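Local coordinates for B-agarase (Saccharophagus degradans, PDB 4BQ2), which hydrolyses agarose-type polysaccharide as a family 50 glycoside hydrolase, acting as an exo-beta-agarase, at residues A[316-319]-A[320-323]; A[354-357]-A[358-361]; A[561-565]-A[566-570]. All blocks are in the same frame, centred on the assembly; numbering follows the deposited sequence.

Interaction 1 (A[316-319]-A[320-323])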
# COMPACT_ATOMS: atom_id res chain seq x y z
N THR A 316 5.03 5.26 -19.59
CA THR A 316 3.96 5.04 -18.62
C THR A 316 3.54 3.57 -18.58
O THR A 316 3.14 3.01 -19.61
CB THR A 316 2.76 5.96 -18.93
OG1 THR A 316 3.22 7.33 -18.98
CG2 THR A 316 1.64 5.81 -17.88
N PRO A 317 3.66 2.93 -17.39
CA PRO A 317 3.27 1.55 -17.25
C PRO A 317 1.75 1.43 -17.32
O PRO A 317 1.02 2.40 -17.04
CB PRO A 317 3.80 1.13 -15.87
CG PRO A 317 4.02 2.39 -15.12
CD PRO A 317 4.11 3.52 -16.11
N GLU A 318 1.29 0.25 -17.71
CA GLU A 318 -0.12 0.02 -18.05
C GLU A 318 -1.03 0.40 -16.90
O GLU A 318 -2.07 1.03 -17.12
CB GLU A 318 -0.34 -1.45 -18.48
CG GLU A 318 -1.77 -1.73 -18.98
CD GLU A 318 -2.08 -1.16 -20.38
OE1 GLU A 318 -1.23 -0.41 -20.95
OE2 GLU A 318 -3.19 -1.46 -20.92
N ASP A 319 -0.64 0.05 -15.67
CA ASP A 319 -1.42 0.40 -14.48
C ASP A 319 -1.70 1.92 -14.33
O ASP A 319 -2.72 2.33 -13.76
CB ASP A 319 -0.71 -0.15 -13.24
CG ASP A 319 0.62 0.54 -12.98
OD1 ASP A 319 0.63 1.58 -12.25
OD2 ASP A 319 1.64 0.04 -13.50
N SER A 320 -0.81 2.75 -14.88
CA SER A 320 -0.86 4.21 -14.69
C SER A 320 -1.29 4.93 -15.97
O SER A 320 -1.32 6.16 -16.01
CB SER A 320 0.51 4.75 -14.23
OG SER A 320 0.83 4.27 -12.93
N LYS A 321 -1.71 4.16 -16.98
CA LYS A 321 -2.23 4.74 -18.22
C LYS A 321 -3.59 5.38 -18.00
O LYS A 321 -4.30 5.05 -17.06
CB LYS A 321 -2.31 3.70 -19.35
CG LYS A 321 -0.93 3.19 -19.76
CD LYS A 321 -0.22 4.17 -20.68
CE LYS A 321 -0.75 4.07 -22.12
NZ LYS A 321 -0.09 5.09 -22.99
N GLY A 322 -3.96 6.31 -18.88
CA GLY A 322 -5.33 6.83 -18.85
C GLY A 322 -6.30 5.67 -19.05
O GLY A 322 -5.89 4.61 -19.56
N LEU A 323 -7.55 5.86 -18.65
CA LEU A 323 -8.63 4.92 -19.01
C LEU A 323 -8.76 4.83 -20.55
O LEU A 323 -8.81 5.85 -21.24
CB LEU A 323 -9.97 5.30 -18.36
CG LEU A 323 -10.08 5.21 -16.82
CD1 LEU A 323 -11.49 5.53 -16.34
CD2 LEU A 323 -9.65 3.84 -16.31
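With chi1 of D319 at 67°, its carboxylate is held between its own backbone N and carbonyl carbon, and with chi1 of S320 at -66° the hydroxyl sits beside the serine N; the two torsions bring neighbouring polar ends together. S320 OG donates to D319 OD1 over 2.8 Å, meeting the carboxylate from above its plane, 48° out of it. K321 bends at chi2 and chi3, which folds its aliphatic part back along the start of the turn: CD lies 3.7 Å from T316 CG2, and CG is 3.4 Å from P317 O. The methyl T316 CG2 also rests 3.5 Å from S320 O, so it touches both the serine carbonyl and the lysine chain. E318 OE1 touches K321 through the methylene CG, at 3.8 Å; the charged ends go separate ways, K321 NZ to D314 and the E318 carboxylate to R310 and R363. Two backbone bonds close the turn, S320 N to P317 O (2.9 Å) and K321 N to E318 O (3.2 Å). S320 OG is also bonded to R290 NH2, and D319 OD1 to a glycerol probably left from crystallisation, which may mark a pocket. Successive i to i+3 bonds of this kind are the signature of a short 3-10 turn, here set in the loop between strand 296-301 and helix 328-332.

Interaction 2 (A[354-357]-A[358-361])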
# COMPACT_ATOMS: atom_id res chain seq x y z
N PRO A 354 -25.70 6.24 -22.29
CA PRO A 354 -24.86 7.42 -22.05
C PRO A 354 -23.64 7.11 -21.16
O PRO A 354 -22.60 7.77 -21.33
CB PRO A 354 -25.82 8.40 -21.36
CG PRO A 354 -27.17 7.99 -21.84
CD PRO A 354 -27.12 6.50 -21.96
N LEU A 355 -23.74 6.11 -20.27
CA LEU A 355 -22.58 5.76 -19.40
C LEU A 355 -21.59 4.73 -19.97
O LEU A 355 -20.69 4.27 -19.25
CB LEU A 355 -23.02 5.41 -17.98
CG LEU A 355 -23.85 6.50 -17.28
CD1 LEU A 355 -24.46 6.00 -15.98
CD2 LEU A 355 -23.08 7.81 -17.02
N ALA A 356 -21.72 4.40 -21.26
CA ALA A 356 -20.81 3.41 -21.86
C ALA A 356 -19.38 3.93 -22.07
O ALA A 356 -18.45 3.15 -22.26
CB ALA A 356 -21.39 2.85 -23.16
N ASN A 357 -19.18 5.24 -22.00
CA ASN A 357 -17.81 5.74 -22.14
C ASN A 357 -16.94 5.46 -20.89
O ASN A 357 -15.75 5.78 -20.87
CB ASN A 357 -17.79 7.21 -22.52
CG ASN A 357 -18.45 8.08 -21.48
OD1 ASN A 357 -19.67 7.99 -21.24
ND2 ASN A 357 -17.65 8.91 -20.82
N HIS A 358 -17.51 4.85 -19.86
CA HIS A 358 -16.76 4.63 -18.64
C HIS A 358 -16.14 3.23 -18.60
O HIS A 358 -15.54 2.84 -17.60
CB HIS A 358 -17.58 5.03 -17.39
CG HIS A 358 -18.07 6.45 -17.44
ND1 HIS A 358 -17.26 7.53 -17.16
CD2 HIS A 358 -19.27 6.96 -17.80
CE1 HIS A 358 -17.94 8.65 -17.32
NE2 HIS A 358 -19.17 8.33 -17.71
N TYR A 359 -16.29 2.50 -19.70
CA TYR A 359 -15.53 1.27 -19.92
C TYR A 359 -14.04 1.56 -20.09
O TYR A 359 -13.65 2.64 -20.55
CB TYR A 359 -16.06 0.51 -21.13
CG TYR A 359 -17.31 -0.30 -20.83
CD1 TYR A 359 -17.26 -1.41 -19.99
CD2 TYR A 359 -18.54 0.04 -21.42
CE1 TYR A 359 -18.41 -2.15 -19.72
CE2 TYR A 359 -19.68 -0.70 -21.15
CZ TYR A 359 -19.60 -1.80 -20.31
OH TYR A 359 -20.75 -2.53 -20.03
N ASN A 360 -13.23 0.59 -19.70
CA ASN A 360 -11.77 0.66 -19.77
C ASN A 360 -11.31 -0.69 -20.33
O ASN A 360 -12.07 -1.68 -20.32
CB ASN A 360 -11.21 0.90 -18.35
CG ASN A 360 -9.68 0.97 -18.32
OD1 ASN A 360 -9.03 1.43 -19.27
ND2 ASN A 360 -9.09 0.53 -17.21
N TYR A 361 -10.08 -0.72 -20.83
CA TYR A 361 -9.45 -2.00 -21.16
C TYR A 361 -8.01 -2.00 -20.66
O TYR A 361 -7.24 -1.08 -20.97
CB TYR A 361 -9.48 -2.28 -22.66
CG TYR A 361 -9.05 -3.70 -22.96
CD1 TYR A 361 -9.98 -4.75 -22.97
CD2 TYR A 361 -7.70 -4.01 -23.20
CE1 TYR A 361 -9.58 -6.05 -23.22
CE2 TYR A 361 -7.30 -5.33 -23.44
CZ TYR A 361 -8.25 -6.34 -23.44
OH TYR A 361 -7.86 -7.65 -23.68
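H358 lies against the turn that precedes it, with L355 at the edge of its imidazole and N357 over one face. From CB, which is 3.7 Å from L355 O, the side chain leaves with CG beside its own backbone N (chi1 -56°), a setting that swings the ring back over the preceding residues instead of forward along the strand. CG stays near the backbone, 3.8 Å from N357 C. On one branch, CD2 brings the ring edge to L355: the carbonyl O lies near the ring plane, 3.4 Å from H358 CD2, and the methyl L355 CD2 approaches the same ring carbon at 4.0 Å. The other branch runs through ND1, which is hydrogen-bonded to S380 OG. At the far end the amide group of N357 lies over one face near the CE1-NE2 rim, the amide and ring planes 51° apart. NE2 finally bonds to E384 OE1, so both ring nitrogens are engaged by residues of helix 378-387, and these two bonds fix the rotation of the ring.

The backbone underneath is a 3-10 turn leading directly into strand 359-362, an outermost strand of a four-stranded antiparallel sheet. H358 N donates to L355 O at 3.3 Å. One residue on, Y359 N makes a weak bond to A356 O (3.4 Å). That same oxygen lies at the edge of the tyrosine ring, 3.2 Å from Y359 CD2, while A356 CB makes a looser apolar contact with this ring carbon at 4.4 Å. The phenol reaches beyond the turn to bond P349 O, and its ring packs edge-to-face with Y376 of adjacent strand 373-376.

Interaction 3 (A[561-565]-A[566-570])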
# COMPACT_ATOMS: atom_id res chain seq x y z
N LEU A 561 25.31 -21.01 0.56
CA LEU A 561 26.28 -20.77 1.64
C LEU A 561 25.65 -20.07 2.85
O LEU A 561 24.83 -19.15 2.68
CB LEU A 561 27.47 -19.93 1.15
CG LEU A 561 28.21 -20.37 -0.13
CD1 LEU A 561 29.26 -19.35 -0.57
CD2 LEU A 561 28.81 -21.75 0.07
N PRO A 562 26.06 -20.46 4.07
CA PRO A 562 25.55 -19.74 5.25
C PRO A 562 26.09 -18.32 5.25
O PRO A 562 27.20 -18.08 4.77
CB PRO A 562 26.10 -20.54 6.43
CG PRO A 562 27.28 -21.30 5.90
CD PRO A 562 27.07 -21.48 4.42
N VAL A 563 25.30 -17.37 5.75
CA VAL A 563 25.78 -15.99 5.82
C VAL A 563 26.82 -15.86 6.94
O VAL A 563 26.51 -16.08 8.11
CB VAL A 563 24.64 -14.96 6.02
CG1 VAL A 563 25.16 -13.56 5.73
CG2 VAL A 563 23.46 -15.26 5.10
N THR A 564 28.04 -15.53 6.55
CA THR A 564 29.16 -15.33 7.48
C THR A 564 29.56 -13.86 7.46
O THR A 564 29.01 -13.09 6.66
CB THR A 564 30.39 -16.17 7.07
OG1 THR A 564 30.78 -15.80 5.74
CG2 THR A 564 30.07 -17.65 7.13
N ASP A 565 30.53 -13.47 8.29
CA ASP A 565 30.99 -12.07 8.36
C ASP A 565 31.48 -11.56 7.03
O ASP A 565 31.15 -10.43 6.64
CB ASP A 565 32.08 -11.92 9.43
CG ASP A 565 31.54 -12.18 10.85
OD1 ASP A 565 30.32 -11.97 11.05
OD2 ASP A 565 32.30 -12.64 11.74
N THR A 566 32.28 -12.37 6.33
CA THR A 566 32.86 -11.92 5.06
C THR A 566 31.76 -11.83 3.99
O THR A 566 31.68 -10.81 3.29
CB THR A 566 34.04 -12.82 4.56
OG1 THR A 566 33.63 -14.19 4.56
CG2 THR A 566 35.25 -12.69 5.47
N LEU A 567 30.93 -12.88 3.87
CA LEU A 567 29.81 -12.84 2.93
C LEU A 567 28.88 -11.66 3.21
O LEU A 567 28.55 -10.90 2.30
CB LEU A 567 29.02 -14.17 2.91
CG LEU A 567 29.65 -15.31 2.12
CD1 LEU A 567 28.86 -16.60 2.31
CD2 LEU A 567 29.78 -14.95 0.63
N ARG A 568 28.51 -11.44 4.47
CA ARG A 568 27.72 -10.25 4.78
C ARG A 568 28.38 -8.92 4.34
O ARG A 568 27.73 -8.06 3.71
CB ARG A 568 27.38 -10.20 6.27
CG ARG A 568 26.48 -9.05 6.63
CD ARG A 568 26.25 -8.97 8.14
NE ARG A 568 25.81 -10.26 8.68
CZ ARG A 568 24.55 -10.68 8.70
NH1 ARG A 568 23.57 -9.90 8.24
NH2 ARG A 568 24.26 -11.89 9.19
N ALA A 569 29.67 -8.75 4.66
CA ALA A 569 30.40 -7.53 4.29
C ALA A 569 30.38 -7.32 2.78
O ALA A 569 30.19 -6.20 2.30
CB ALA A 569 31.84 -7.58 4.80
N ASP A 570 30.55 -8.41 2.05
CA ASP A 570 30.54 -8.40 0.60
C ASP A 570 29.16 -8.11 0.02
O ASP A 570 29.03 -7.32 -0.95
CB ASP A 570 31.12 -9.71 0.03
CG ASP A 570 32.64 -9.82 0.25
OD1 ASP A 570 33.28 -8.77 0.45
OD2 ASP A 570 33.18 -10.94 0.20
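T564 caps the start of helix 565-593: from the N-cap position its OG1 accepts a weak bond from L567 N at 3.5 Å. A chi1 of 59° places this hydroxyl between the threonine N and carbonyl carbon, turned toward the first turn of the helix, where L567 N has no preceding helical carbonyl to bond. The firm part of the contact centres on the buried L567. This leucine extends its CD1 methyl back under the incoming chain, to 3.3 Å from P562 O and 3.8 Å from L561 CB, and the two leucine side chains cross at about a right angle. Regular helical bonding begins alongside, with R568 N donating to T564 O at 2.8 Å, followed by A569 N to D565 O at 3.0 Å. T566 turns its hydroxyl to A541 O, and D570 is bonded to K531, Y532 and W542, so T566 and D570 tie the helix start to helices 519-532 and 535-542.

The loose, solvent side is that of D565. This residue is exposed, and its carboxylate stays apart from the guanidinium of R568, with 5.4 Å between D565 OD1 and R568 NE; any attraction there is probably modest. R568 and V563, both partly exposed, form the margin between the two parts. The arginine chain runs extended until chi3 (-52°) bends it, and its NH1 forms a salt bridge to D500. V563 crosses this side chain at about a right angle, its methyl CG1 standing over one guanidinium face, offset toward the rim and 3.9 Å from R568 NH2.

How the interactions relate
Along the chain the three contacts follow in series, 316-323, then 354-361, then 561-570. Interactions 1 and 2 are neighbours, with centres about 16 Å apart, and they touch where L323 packs on N360. Strand 359-362 joins them further: it carries Y359 to Y361 of interaction 2, while its R362 bonds the backbone of K321 and G322. Both contain a short 3-10 turn, and that of interaction 2 leads into an edge strand of a small antiparallel sheet. Interaction 3 stands apart, its centre about 41 Å from that of interaction 1 and 55 Å from that of interaction 2, across the chain's centre from the latter. There it starts the long helix 565-593, in a part of the chain related in sequence to beta-galactosidases.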